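Local coordinates for protein guanidinopropionase (Pseudomonas aeruginosa, PDB 3NIQ) that catalyses the manganese-dependent hydrolysis of 3-guanidinopropanoate to beta-alanine and urea, working as a homohexamer of the arginase family, at residues V42-G47 with L99-R104; P131-L136 with T167-A172. All coordinates share one frame; numbering follows the deposited sequence.

Interaction 1: V42-G47 with L99-R104; sequences VPWDGG and LDSLRR
Trp44 and Ser101 meet with the methylene of the serine laid over one face of the indole. Ser101 CB stands 3.3 Å above the ring plane, offset toward the rim, and lies 3.7 Å from the centroid of the five-membered ring, 28° off the ring normal: a CH-pi contact. Within the five-membered ring the nearest atom is the nitrogen, with Trp44 NE1 3.4 Å from Ser101 CB. The far end of the indole is taken up by Leu102, whose methyl CD2 reaches Trp44 CH2 at 3.5 Å from an oblique direction. Serine and leucine, neighbours on helix 98-114, thus divide the ring between them, the short side chain letting the five-membered ring come close and the longer one reaching the six-membered ring.

Trp44 extends so far from its loop because CG is anti to the backbone N (chi1 -180°), which sends the indole out toward the helix. Leu98, Ile105, Val93 and Leu127 add further apolar surface around it. The indole lies outside the metal's ligand shell, about 12 Å, side chain to ion, from a bound manganese. Next to Ser101 in sequence, but taking no part in the contact with the indole, Asp100 bridges Arg103 and Arg104: Asp100 OD1 receives Arg103 NH2 at 2.9 Å, and Asp100 OD2 receives Arg104 NH1 at 3.0 Å on its syn lone pair. Asn94 ND2 also bonds to OD2, so three partners grip the carboxylate, two of them on OD2.

Although Ser101 OG comes near Trp44 NE1, the angle is poor and no hydrogen bond forms; the hydroxyl is instead paired with the backbone N of Asn94, ahead of the helix. With no hydrogen bond between the two segments, the contact joins the loop after strand 37-42 to the helix by CH-pi and apolar packing, the polar end of Ser101 being satisfied elsewhere.

Interaction 2: P131-L136 with T167-A172; sequences PIFRAL and TPFRRA
Phe133 and Phe169 bring their rings together between two short helices, 129-136 and 168-174, of the parallel alpha/beta fold of the arginase family. They form an oblique aromatic pair, with the planes inclined at 49° and the centroids 5.8 Å apart. The touch is narrow: Phe133 CE2 comes 3.7 Å from Phe169 CE2, arriving at the edge of the Phe169 ring near its plane. Both first torsions place CG beside the backbone N and anti to the carbonyl carbon (chi1 -81° in Phe133), and the two rings reach toward each other from their helices.

Phenylalanine suits both places, since in a buried position a large apolar ring offers faces and edge to several neighbours. Phe133 also meets Tyr236 edge-to-face and rests on Leu142 and Met144 of strand 142-147. Phe169 meets His126, a manganese ligand, edge-to-face, and its side chain lies about 6 Å from a bound manganese, which puts it in the second shell of the site, consistent with an apolar backing for His126. The small Ala172 lets the helices approach here, the CA atoms of Phe133 and Ala172 being 7.0 Å apart, and Ala172 CB lies at the edge of the Phe133 ring, near its plane, 4.0 Å from Phe133 CD2.

From the N terminus, the chain leaves strand 37-42, enters the loop of 42-47, runs through helix 57-64 and strand 85-90 and returns on helix 98-114, where interaction 1 closes a loop of 51 intervening residues. It then passes through strand 118-123 to helix 129-136 and, by way of strand 142-147, to helix 168-174, where interaction 2 closes a second loop of 30 residues. The two loops follow one another in series, neither nesting nor crossing. They join in space, however: Leu102 CD2 lies 3.7 Å from Pro131 CD, so helix 98-114 packs against helix 129-136. Together the contacts link the loop after strand 37-42 to three helices, their centres 12 Å apart.

Interaction 1: V42-G47 with L99-R104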
loop_
_atom_site.group_PDB
_atom_site.type_symbol
_atom_site.label_atom_id
_atom_site.label_comp_id
_atom_site.label_asym_id
_atom_site.label_seq_id
_atom_site.Cartn_x
_atom_site.Cartn_y
_atom_site.Cartn_z
ATOM N N VAL A 42 14.127 21.699 3.640
ATOM C CA VAL A 42 14.873 21.863 2.394
ATOM C C VAL A 42 14.441 20.808 1.375
ATOM O O VAL A 42 15.060 19.731 1.259
ATOM C CB VAL A 42 16.357 21.812 2.611
ATOM C CG1 VAL A 42 17.047 22.265 1.329
ATOM C CG2 VAL A 42 16.752 22.692 3.814
ATOM N N PRO A 43 13.375 21.118 0.636
ATOM C CA PRO A 43 12.704 20.132 -0.206
ATOM C C PRO A 43 13.438 19.983 -1.528
ATOM O O PRO A 43 13.003 20.513 -2.538
ATOM C CB PRO A 43 11.307 20.734 -0.388
ATOM C CG PRO A 43 11.528 22.238 -0.297
ATOM C CD PRO A 43 12.636 22.404 0.704
ATOM N N TRP A 44 14.552 19.255 -1.508
ATOM C CA TRP A 44 15.472 19.256 -2.635
ATOM C C TRP A 44 16.179 17.913 -2.759
ATOM O O TRP A 44 16.811 17.429 -1.808
ATOM C CB TRP A 44 16.485 20.385 -2.440
ATOM C CG TRP A 44 17.494 20.497 -3.540
ATOM C CD1 TRP A 44 17.244 20.532 -4.883
ATOM C CD2 TRP A 44 18.915 20.619 -3.391
ATOM N NE1 TRP A 44 18.426 20.660 -5.581
ATOM C CE2 TRP A 44 19.465 20.710 -4.692
ATOM C CE3 TRP A 44 19.780 20.657 -2.282
ATOM C CZ2 TRP A 44 20.836 20.834 -4.923
ATOM C CZ3 TRP A 44 21.156 20.796 -2.514
ATOM C CH2 TRP A 44 21.662 20.890 -3.829
ATOM N N ASP A 45 16.037 17.271 -3.910
ATOM C CA ASP A 45 16.715 15.981 -4.116
ATOM C C ASP A 45 17.470 15.926 -5.449
ATOM O O ASP A 45 17.684 14.848 -6.021
ATOM C CB ASP A 45 15.740 14.788 -3.938
ATOM C CG ASP A 45 14.535 14.849 -4.891
ATOM O OD1 ASP A 45 14.582 15.582 -5.915
ATOM O OD2 ASP A 45 13.531 14.161 -4.601
ATOM N N GLY A 46 17.886 17.095 -5.925
ATOM C CA GLY A 46 18.727 17.201 -7.136
ATOM C C GLY A 46 20.009 16.359 -7.077
ATOM O O GLY A 46 20.515 15.898 -8.112
ATOM N N GLY A 47 20.534 16.139 -5.875
ATOM C CA GLY A 47 21.748 15.337 -5.706
ATOM C C GLY A 47 21.526 13.826 -5.762
ATOM O O GLY A 47 22.488 13.044 -5.633
ATOM N N LEU A 99 22.860 23.565 -9.518
ATOM C CA LEU A 99 23.780 24.642 -9.147
ATOM C C LEU A 99 23.027 25.870 -8.665
ATOM O O LEU A 99 23.425 26.512 -7.691
ATOM C CB LEU A 99 24.706 24.993 -10.311
ATOM C CG LEU A 99 25.732 23.955 -10.783
ATOM C CD1 LEU A 99 26.634 24.583 -11.847
ATOM C CD2 LEU A 99 26.588 23.366 -9.652
ATOM N N ASP A 100 21.909 26.176 -9.312
ATOM C CA ASP A 100 21.057 27.253 -8.832
ATOM C C ASP A 100 20.476 26.975 -7.420
ATOM O O ASP A 100 20.403 27.891 -6.589
ATOM C CB ASP A 100 19.940 27.541 -9.825
ATOM C CG ASP A 100 19.124 28.757 -9.445
ATOM O OD1 ASP A 100 19.732 29.824 -9.237
ATOM O OD2 ASP A 100 17.879 28.648 -9.360
ATOM N N SER A 101 20.071 25.727 -7.148
ATOM C CA SER A 101 19.541 25.383 -5.813
ATOM C C SER A 101 20.594 25.535 -4.725
ATOM O O SER A 101 20.320 26.113 -3.677
ATOM C CB SER A 101 18.953 23.977 -5.780
ATOM O OG SER A 101 17.736 23.947 -6.485
ATOM N N LEU A 102 21.807 25.069 -5.011
ATOM C CA LEU A 102 22.954 25.219 -4.119
ATOM C C LEU A 102 23.173 26.672 -3.752
ATOM O O LEU A 102 23.353 27.007 -2.561
ATOM C CB LEU A 102 24.226 24.694 -4.777
ATOM C CG LEU A 102 24.575 23.217 -4.754
ATOM C CD1 LEU A 102 25.905 23.013 -5.486
ATOM C CD2 LEU A 102 24.651 22.668 -3.297
ATOM N N ARG A 103 23.160 27.549 -4.764
ATOM C CA ARG A 103 23.306 28.981 -4.513
ATOM C C ARG A 103 22.179 29.511 -3.628
ATOM O O ARG A 103 22.426 30.224 -2.652
ATOM C CB ARG A 103 23.336 29.778 -5.821
ATOM C CG ARG A 103 23.557 31.291 -5.624
ATOM C CD ARG A 103 23.408 32.077 -6.965
ATOM N NE ARG A 103 22.073 31.886 -7.543
ATOM C CZ ARG A 103 20.986 32.583 -7.192
ATOM N NH1 ARG A 103 21.071 33.543 -6.268
ATOM N NH2 ARG A 103 19.805 32.309 -7.755
ATOM N N ARG A 104 20.942 29.179 -3.999
ATOM C CA ARG A 104 19.775 29.748 -3.325
ATOM C C ARG A 104 19.688 29.249 -1.888
ATOM O O ARG A 104 19.409 30.020 -0.960
ATOM C CB ARG A 104 18.505 29.427 -4.115
ATOM C CG ARG A 104 18.387 30.298 -5.386
ATOM C CD ARG A 104 17.505 29.685 -6.457
ATOM N NE ARG A 104 16.096 29.727 -6.091
ATOM C CZ ARG A 104 15.090 29.730 -6.962
ATOM N NH1 ARG A 104 15.335 29.696 -8.265
ATOM N NH2 ARG A 104 13.837 29.768 -6.523
#

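Interaction 2: P131-L136 with T167-A172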
loop_
_atom_site.group_PDB
_atom_site.type_symbol
_atom_site.label_atom_id
_atom_site.label_comp_id
_atom_site.label_asym_id
_atom_site.label_seq_id
_atom_site.Cartn_x
_atom_site.Cartn_y
_atom_site.Cartn_z
ATOM N N PRO A 131 25.245 23.228 1.258
ATOM C CA PRO A 131 25.007 24.678 1.320
ATOM C C PRO A 131 24.781 25.206 2.739
ATOM O O PRO A 131 25.196 26.315 3.060
ATOM C CB PRO A 131 23.771 24.880 0.421
ATOM C CG PRO A 131 23.138 23.485 0.328
ATOM C CD PRO A 131 24.306 22.560 0.340
ATOM N N ILE A 132 24.159 24.411 3.600
ATOM C CA ILE A 132 24.073 24.738 5.023
ATOM C C ILE A 132 25.472 24.959 5.642
ATOM O O ILE A 132 25.721 25.987 6.301
ATOM C CB ILE A 132 23.296 23.613 5.793
ATOM C CG1 ILE A 132 21.865 23.506 5.269
ATOM C CG2 ILE A 132 23.294 23.882 7.327
ATOM C CD1 ILE A 132 20.943 22.439 6.019
ATOM N N PHE A 133 26.389 24.013 5.421
ATOM C CA PHE A 133 27.751 24.138 5.949
ATOM C C PHE A 133 28.483 25.338 5.328
ATOM O O PHE A 133 29.286 25.991 5.996
ATOM C CB PHE A 133 28.558 22.854 5.710
ATOM C CG PHE A 133 28.296 21.758 6.712
ATOM C CD1 PHE A 133 27.169 21.774 7.518
ATOM C CD2 PHE A 133 29.195 20.695 6.843
ATOM C CE1 PHE A 133 26.934 20.776 8.441
ATOM C CE2 PHE A 133 28.966 19.668 7.771
ATOM C CZ PHE A 133 27.830 19.709 8.573
ATOM N N ARG A 134 28.198 25.628 4.063
ATOM C CA ARG A 134 28.750 26.819 3.414
ATOM C C ARG A 134 28.369 28.088 4.159
ATOM O O ARG A 134 29.191 29.001 4.287
ATOM C CB ARG A 134 28.342 26.894 1.945
ATOM C CG ARG A 134 29.214 25.989 1.063
ATOM C CD ARG A 134 28.694 25.914 -0.365
ATOM N NE ARG A 134 29.533 25.063 -1.200
ATOM C CZ ARG A 134 29.343 24.884 -2.508
ATOM N NH1 ARG A 134 28.315 25.456 -3.124
ATOM N NH2 ARG A 134 30.162 24.103 -3.193
ATOM N N ALA A 135 27.155 28.131 4.698
ATOM C CA ALA A 135 26.754 29.265 5.538
ATOM C C ALA A 135 27.319 29.204 6.944
ATOM O O ALA A 135 27.871 30.199 7.436
ATOM C CB ALA A 135 25.217 29.407 5.603
ATOM N N LEU A 136 27.172 28.052 7.601
ATOM C CA LEU A 136 27.483 27.938 9.033
ATOM C C LEU A 136 28.960 27.783 9.316
ATOM O O LEU A 136 29.388 28.006 10.445
ATOM C CB LEU A 136 26.744 26.756 9.709
ATOM C CG LEU A 136 25.222 26.600 9.637
ATOM C CD1 LEU A 136 24.677 25.639 10.725
ATOM C CD2 LEU A 136 24.515 27.925 9.680
ATOM N N THR A 167 28.501 13.153 -2.161
ATOM C CA THR A 167 29.765 13.920 -2.061
ATOM C C THR A 167 29.840 15.043 -1.005
ATOM O O THR A 167 30.888 15.681 -0.866
ATOM C CB THR A 167 30.134 14.597 -3.393
ATOM O OG1 THR A 167 29.128 15.555 -3.725
ATOM C CG2 THR A 167 30.311 13.566 -4.526
ATOM N N PRO A 168 28.752 15.301 -0.261
ATOM C CA PRO A 168 28.749 16.614 0.411
ATOM C C PRO A 168 29.872 16.815 1.440
ATOM O O PRO A 168 30.380 17.931 1.587
ATOM C CB PRO A 168 27.383 16.656 1.086
ATOM C CG PRO A 168 27.042 15.205 1.349
ATOM C CD PRO A 168 27.585 14.484 0.129
ATOM N N PHE A 169 30.240 15.774 2.174
ATOM C CA PHE A 169 31.205 15.969 3.244
ATOM C C PHE A 169 32.631 15.992 2.734
ATOM O O PHE A 169 33.517 16.547 3.391
ATOM C CB PHE A 169 30.961 14.962 4.378
ATOM C CG PHE A 169 29.615 15.134 4.992
ATOM C CD1 PHE A 169 28.689 14.094 4.998
ATOM C CD2 PHE A 169 29.227 16.393 5.465
ATOM C CE1 PHE A 169 27.400 14.292 5.514
ATOM C CE2 PHE A 169 27.954 16.605 5.972
ATOM C CZ PHE A 169 27.027 15.542 5.996
ATOM N N ARG A 170 32.845 15.431 1.546
ATOM C CA ARG A 170 34.132 15.573 0.892
ATOM C C ARG A 170 34.302 17.023 0.469
ATOM O O ARG A 170 35.318 17.651 0.776
ATOM C CB ARG A 170 34.246 14.645 -0.312
ATOM C CG ARG A 170 35.566 14.848 -1.081
ATOM C CD ARG A 170 35.874 13.620 -1.902
ATOM N NE ARG A 170 37.211 13.670 -2.459
ATOM C CZ ARG A 170 37.984 12.600 -2.615
ATOM N NH1 ARG A 170 37.550 11.388 -2.251
ATOM N NH2 ARG A 170 39.181 12.754 -3.128
ATOM N N ARG A 171 33.293 17.548 -0.225
ATOM C CA ARG A 171 33.242 18.968 -0.575
ATOM C C ARG A 171 33.425 19.860 0.633
ATOM O O ARG A 171 34.204 20.809 0.576
ATOM C CB ARG A 171 31.914 19.327 -1.234
ATOM C CG ARG A 171 31.694 18.681 -2.572
ATOM C CD ARG A 171 32.789 19.072 -3.577
ATOM N NE ARG A 171 32.850 17.966 -4.502
ATOM C CZ ARG A 171 33.774 17.019 -4.493
ATOM N NH1 ARG A 171 34.801 17.075 -3.666
ATOM N NH2 ARG A 171 33.669 16.031 -5.345
ATOM N N ALA A 172 32.719 19.548 1.724
ATOM C CA ALA A 172 32.780 20.382 2.939
ATOM C C ALA A 172 34.195 20.459 3.524
ATOM O O ALA A 172 34.623 21.515 3.978
ATOM C CB ALA A 172 31.842 19.859 3.974
#